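Local coordinates for spartin (Homo sapiens, PDB 4U7I), which acts as a lipophagy receptor and lipid transfer protein in lipid droplet turnover, and binds the ESCRT-III protein IST1 through its MIT domain, the part in this chain, at residues I44-L48 with T78-R83; G50-K56 with R69-M75. One frame throughout, in Å; residues are numbered along the deposited sequence.

Overall arrangement
Both contacts join helix 33-51 to helix 63-90 of the MIT domain, a three-helix bundle completed by helix 5-29, and their centres lie 12 Å apart. Contact 1 is the apolar middle of this helix pair, its centre about 4 Å from that of the chain. Contact 2, its centre about 10 Å from that of the chain, is largely polar and ties down the chain where it leaves helix 33-51. The two run into each other: Leu79 CD2 packs on Ile51 CD1 at 3.7 Å, and Leu47 also reaches the backbone of Met75. The bound IST1 peptide touches Leu47, Thr78 and Val82 of contact 1, and a salt bridge joins one of its acidic side chains to Lys74, on segment 69-75.

Contact 1: residues I44-L48 with T78-R83; sequences IGHLL and TLQNVR
Residues Ile44-Leu48 and Thr78-Arg83 are turns of two nearly antiparallel helices; the axes of these short segments approach to 10.1 Å at 154°, and no hydrogen bond joins them. The backbones come nearest at Leu47 and Leu79, and of the two Leu47 alone points across. It lays its CD1 methyl on the main chain, 3.7 Å from Leu79 CA; a branched leucine end is well shaped to fill this place, with Thr78 CG2 as a further neighbour. In Leu79, chi1 of 172° carries CG away from the backbone N, and the two methyls beyond it find different partners: CD1 meets CG2 of Ile44 at 4.0 Å, and CD2 meets Leu48 CD2 at 3.8 Å. Ile44 crosses Leu79 at roughly a right angle but slides past Val82 in the opposite direction, bringing its CG1 within 3.7 Å of Val82 CG1. Beta-branched Ile44 and Val82 are compact and stiff, which suits such close apolar packing. From there Ile44 CD1 goes on to the aliphatic part of Arg83, 3.8 Å from its CG. The extended arginine then carries its guanidinium across Leu48, whose two methyls both lie 3.8 Å from Arg83 NH2. Arginine fits this exposed margin because its methylenes cover apolar neighbours while the charge stays at the surface. Leu47 and Val82 also touch helix 5-29, through Ala17 and Val21, and aromatic packing from the bound IST1 peptide reaches Leu47, Thr78 and Val82. Aliphatic packing of this kind between antiparallel helices is that of the three-helix MIT bundle, here bordering its peptide-binding surface.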
loop_
_atom_site.group_PDB
_atom_site.type_symbol
_atom_site.label_atom_id
_atom_site.label_comp_id
_atom_site.label_asym_id
_atom_site.label_seq_id
_atom_site.Cartn_x
_atom_site.Cartn_y
_atom_site.Cartn_z
ATOM N N ILE A 44 2.402 -1.266 -5.593
ATOM C CA ILE A 44 3.016 0.058 -5.730
ATOM C C ILE A 44 2.230 0.932 -6.709
ATOM O O ILE A 44 2.000 2.109 -6.436
ATOM C CB ILE A 44 4.497 -0.062 -6.172
ATOM C CG1 ILE A 44 5.334 -0.555 -4.991
ATOM C CG2 ILE A 44 5.026 1.273 -6.661
ATOM C CD1 ILE A 44 6.780 -0.889 -5.326
ATOM N N GLY A 45 1.786 0.353 -7.823
ATOM C CA GLY A 45 1.031 1.104 -8.814
ATOM C C GLY A 45 -0.241 1.680 -8.215
ATOM O O GLY A 45 -0.560 2.859 -8.401
ATOM N N HIS A 46 -0.972 0.844 -7.487
ATOM C CA HIS A 46 -2.206 1.298 -6.856
ATOM C C HIS A 46 -1.927 2.307 -5.752
ATOM O O HIS A 46 -2.668 3.286 -5.613
ATOM C CB HIS A 46 -2.989 0.109 -6.308
ATOM C CG HIS A 46 -3.377 -0.871 -7.368
ATOM N ND1 HIS A 46 -4.270 -0.558 -8.368
ATOM C CD2 HIS A 46 -2.974 -2.138 -7.606
ATOM C CE1 HIS A 46 -4.407 -1.596 -9.174
ATOM N NE2 HIS A 46 -3.630 -2.568 -8.735
ATOM N N LEU A 47 -0.875 2.082 -4.965
ATOM C CA LEU A 47 -0.564 3.010 -3.870
ATOM C C LEU A 47 -0.257 4.390 -4.442
ATOM O O LEU A 47 -0.763 5.413 -3.962
ATOM C CB LEU A 47 0.627 2.526 -3.024
ATOM C CG LEU A 47 0.366 1.252 -2.215
ATOM C CD1 LEU A 47 1.675 0.630 -1.803
ATOM C CD2 LEU A 47 -0.468 1.588 -0.992
ATOM N N LEU A 48 0.580 4.414 -5.471
ATOM C CA LEU A 48 0.981 5.678 -6.080
ATOM C C LEU A 48 -0.221 6.465 -6.571
ATOM O O LEU A 48 -0.294 7.679 -6.386
ATOM C CB LEU A 48 1.944 5.440 -7.242
ATOM C CG LEU A 48 3.381 5.047 -6.899
ATOM C CD1 LEU A 48 4.089 4.616 -8.175
ATOM C CD2 LEU A 48 4.133 6.192 -6.213
ATOM N N THR A 78 2.741 2.412 3.752
ATOM C CA THR A 78 2.905 1.106 3.150
ATOM C C THR A 78 3.749 1.186 1.894
ATOM O O THR A 78 4.565 0.299 1.633
ATOM C CB THR A 78 1.534 0.490 2.855
ATOM O OG1 THR A 78 0.961 0.089 4.099
ATOM C CG2 THR A 78 1.651 -0.720 1.944
ATOM N N LEU A 79 3.586 2.259 1.129
ATOM C CA LEU A 79 4.388 2.424 -0.082
ATOM C C LEU A 79 5.878 2.425 0.272
ATOM O O LEU A 79 6.689 1.806 -0.421
ATOM C CB LEU A 79 4.010 3.710 -0.816
ATOM C CG LEU A 79 4.896 4.115 -1.997
ATOM C CD1 LEU A 79 4.864 3.077 -3.109
ATOM C CD2 LEU A 79 4.487 5.471 -2.540
ATOM N N GLN A 80 6.233 3.103 1.359
ATOM C CA GLN A 80 7.616 3.092 1.831
ATOM C C GLN A 80 8.075 1.669 2.143
ATOM O O GLN A 80 9.133 1.238 1.692
ATOM C CB GLN A 80 7.783 3.961 3.076
ATOM C CG GLN A 80 7.443 5.415 2.874
ATOM C CD GLN A 80 7.435 6.175 4.187
ATOM O OE1 GLN A 80 7.998 5.718 5.186
ATOM N NE2 GLN A 80 6.785 7.332 4.197
ATOM N N ASN A 81 7.270 0.938 2.902
ATOM C CA ASN A 81 7.634 -0.435 3.278
ATOM C C ASN A 81 7.745 -1.383 2.083
ATOM O O ASN A 81 8.679 -2.192 2.019
ATOM C CB ASN A 81 6.632 -0.998 4.280
ATOM C CG ASN A 81 6.641 -0.239 5.593
ATOM O OD1 ASN A 81 7.651 0.359 5.964
ATOM N ND2 ASN A 81 5.517 -0.247 6.296
ATOM N N VAL A 82 6.797 -1.292 1.150
ATOM C CA VAL A 82 6.820 -2.158 -0.039
ATOM C C VAL A 82 8.033 -1.841 -0.906
ATOM O O VAL A 82 8.715 -2.744 -1.418
ATOM C CB VAL A 82 5.532 -2.015 -0.889
ATOM C CG1 VAL A 82 5.618 -2.860 -2.156
ATOM C CG2 VAL A 82 4.312 -2.432 -0.077
ATOM N N ARG A 83 8.325 -0.557 -1.069
ATOM C CA ARG A 83 9.455 -0.181 -1.907
ATOM C C ARG A 83 10.771 -0.687 -1.314
ATOM O O ARG A 83 11.666 -1.130 -2.047
ATOM C CB ARG A 83 9.479 1.333 -2.114
ATOM C CG ARG A 83 8.536 1.770 -3.234
ATOM C CD ARG A 83 8.630 3.255 -3.551
ATOM N NE ARG A 83 8.267 3.521 -4.944
ATOM C CZ ARG A 83 7.905 4.711 -5.415
ATOM N NH1 ARG A 83 7.840 5.760 -4.603
ATOM N NH2 ARG A 83 7.607 4.850 -6.700
#

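Contact 2: residues G50-K56 with R69-M75; sequences GISISSK and RQMQQKM
Gln72 reaches from helix 63-90 to the end of helix 33-51 and the loop after it, bonding to Gly50, Ile53 and Ser55. Gln72 NE2 gives both hydrogens to carbonyl oxygens that lie in the amide plane: one bond, to Gly50 O, is 2.9 Å long and almost straight (176°), the other goes to Ile53 O at 2.8 Å and meets a lone pair of that oxygen. These two coplanar bonds hold the rotation of the amide. Gln72 OE1 accepts from Ser55 OG, though their 2.5 Å separation is too short to be taken at face value. Glutamine suits the place by offering donor and acceptor together, and serine faces it with a small hydroxyl. In this MIT three-helix bundle the NE2 bonds thus hold the turn after helix 33-51 against helix 63-90, with Ile10 of helix 5-29 touching both Ile53 and Gln72. One turn earlier, Arg69 bends at chi3 (-73°) and directs NH1 to Ser55 O, 2.9 Å away and in the guanidinium plane; the same nitrogen also bonds to His60 O. Apolar contacts lie beside the polar group: Ile51 CG1 packs on Met75 CB at 3.9 Å, and the flexible methionine turns its CE methyl directly against the bare main chain of Gly50, 3.9 Å from Gly50 CA.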
loop_
_atom_site.group_PDB
_atom_site.type_symbol
_atom_site.label_atom_id
_atom_site.label_comp_id
_atom_site.label_asym_id
_atom_site.label_seq_id
_atom_site.Cartn_x
_atom_site.Cartn_y
_atom_site.Cartn_z
ATOM N N GLY A 50 -3.442 6.314 -5.585
ATOM C CA GLY A 50 -4.255 6.783 -4.471
ATOM C C GLY A 50 -3.618 7.979 -3.784
ATOM O O GLY A 50 -4.298 8.928 -3.405
ATOM N N ILE A 51 -2.298 7.936 -3.641
ATOM C CA ILE A 51 -1.557 8.993 -2.955
ATOM C C ILE A 51 -1.540 10.269 -3.795
ATOM O O ILE A 51 -1.496 11.384 -3.264
ATOM C CB ILE A 51 -0.118 8.522 -2.637
ATOM C CG1 ILE A 51 -0.162 7.453 -1.546
ATOM C CG2 ILE A 51 0.761 9.678 -2.190
ATOM C CD1 ILE A 51 1.111 6.591 -1.466
ATOM N N SER A 52 -1.617 10.110 -5.112
ATOM C CA SER A 52 -1.471 11.248 -6.028
ATOM C C SER A 52 -2.663 12.208 -6.035
ATOM O O SER A 52 -2.556 13.320 -6.548
ATOM C CB SER A 52 -1.247 10.739 -7.444
ATOM O OG SER A 52 -2.464 10.244 -7.976
ATOM N N ILE A 53 -3.797 11.782 -5.482
ATOM C CA ILE A 53 -5.012 12.589 -5.547
ATOM C C ILE A 53 -4.963 13.755 -4.555
ATOM O O ILE A 53 -4.794 13.545 -3.361
ATOM C CB ILE A 53 -6.265 11.732 -5.267
ATOM C CG1 ILE A 53 -6.307 10.526 -6.213
ATOM C CG2 ILE A 53 -7.522 12.591 -5.348
ATOM C CD1 ILE A 53 -6.286 10.905 -7.676
ATOM N N SER A 54 -5.084 14.980 -5.061
ATOM C CA SER A 54 -5.095 16.174 -4.214
ATOM C C SER A 54 -6.232 16.063 -3.203
ATOM O O SER A 54 -7.361 15.761 -3.583
ATOM C CB SER A 54 -5.244 17.441 -5.070
ATOM O OG SER A 54 -5.327 18.614 -4.269
ATOM N N SER A 55 -5.937 16.272 -1.920
ATOM C CA SER A 55 -6.947 16.044 -0.885
ATOM C C SER A 55 -6.918 17.060 0.261
ATOM O O SER A 55 -7.522 16.828 1.306
ATOM C CB SER A 55 -6.803 14.627 -0.316
ATOM O OG SER A 55 -5.489 14.396 0.177
ATOM N N LYS A 56 -6.229 18.180 0.063
ATOM C CA LYS A 56 -6.179 19.242 1.077
ATOM C C LYS A 56 -6.737 20.591 0.615
ATOM O O LYS A 56 -6.463 21.620 1.235
ATOM C CB LYS A 56 -4.741 19.451 1.538
ATOM C CG LYS A 56 -4.224 18.386 2.460
ATOM C CD LYS A 56 -2.848 18.763 2.984
ATOM C CE LYS A 56 -1.919 19.176 1.857
ATOM N NZ LYS A 56 -0.496 19.149 2.278
ATOM N N ARG A 69 -8.125 11.253 3.328
ATOM C CA ARG A 69 -6.779 11.652 3.726
ATOM C C ARG A 69 -6.149 10.557 4.571
ATOM O O ARG A 69 -4.974 10.229 4.396
ATOM C CB ARG A 69 -6.803 12.986 4.489
ATOM C CG ARG A 69 -7.046 14.184 3.576
ATOM C CD ARG A 69 -6.930 15.521 4.317
ATOM N NE ARG A 69 -8.056 15.812 5.202
ATOM C CZ ARG A 69 -9.150 16.465 4.823
ATOM N NH1 ARG A 69 -9.263 16.904 3.574
ATOM N NH2 ARG A 69 -10.132 16.694 5.690
ATOM N N GLN A 70 -6.920 9.973 5.480
ATOM C CA GLN A 70 -6.345 8.954 6.371
ATOM C C GLN A 70 -5.974 7.707 5.574
ATOM O O GLN A 70 -4.980 7.026 5.868
ATOM C CB GLN A 70 -7.314 8.622 7.510
ATOM C CG GLN A 70 -7.555 9.824 8.434
ATOM C CD GLN A 70 -8.106 9.445 9.790
ATOM O OE1 GLN A 70 -8.402 8.279 10.049
ATOM N NE2 GLN A 70 -8.238 10.433 10.674
ATOM N N MET A 71 -6.760 7.411 4.551
ATOM C CA MET A 71 -6.402 6.322 3.654
ATOM C C MET A 71 -5.071 6.602 2.979
ATOM O O MET A 71 -4.237 5.706 2.829
ATOM C CB MET A 71 -7.484 6.111 2.600
ATOM C CG MET A 71 -8.714 5.430 3.143
ATOM S SD MET A 71 -9.860 5.040 1.805
ATOM C CE MET A 71 -11.132 4.170 2.711
ATOM N N GLN A 72 -4.869 7.850 2.563
ATOM C CA GLN A 72 -3.631 8.194 1.885
ATOM C C GLN A 72 -2.455 8.147 2.848
ATOM O O GLN A 72 -1.344 7.789 2.447
ATOM C CB GLN A 72 -3.736 9.568 1.242
ATOM C CG GLN A 72 -4.697 9.607 0.060
ATOM C CD GLN A 72 -4.893 11.018 -0.446
ATOM O OE1 GLN A 72 -5.136 11.930 0.340
ATOM N NE2 GLN A 72 -4.774 11.210 -1.755
ATOM N N GLN A 73 -2.695 8.509 4.109
ATOM C CA GLN A 73 -1.667 8.383 5.143
ATOM C C GLN A 73 -1.183 6.945 5.203
ATOM O O GLN A 73 0.024 6.680 5.172
ATOM C CB GLN A 73 -2.187 8.798 6.521
ATOM C CG GLN A 73 -1.138 8.630 7.609
ATOM C CD GLN A 73 -1.518 9.252 8.934
ATOM O OE1 GLN A 73 -2.528 9.955 9.053
ATOM N NE2 GLN A 73 -0.692 9.008 9.947
ATOM N N LYS A 74 -2.137 6.025 5.282
ATOM C CA LYS A 74 -1.825 4.603 5.384
ATOM C C LYS A 74 -1.079 4.135 4.149
ATOM O O LYS A 74 -0.124 3.356 4.233
ATOM C CB LYS A 74 -3.099 3.773 5.555
ATOM C CG LYS A 74 -3.840 3.995 6.863
ATOM C CD LYS A 74 -2.994 3.589 8.051
ATOM C CE LYS A 74 -3.817 3.607 9.327
ATOM N NZ LYS A 74 -2.961 3.451 10.531
ATOM N N MET A 75 -1.524 4.606 2.991
ATOM C CA MET A 75 -0.917 4.193 1.739
ATOM C C MET A 75 0.516 4.692 1.615
ATOM O O MET A 75 1.375 3.975 1.099
ATOM C CB MET A 75 -1.776 4.663 0.562
ATOM C CG MET A 75 -3.051 3.843 0.427
ATOM S SD MET A 75 -3.900 4.063 -1.145
ATOM C CE MET A 75 -4.756 5.592 -0.825
#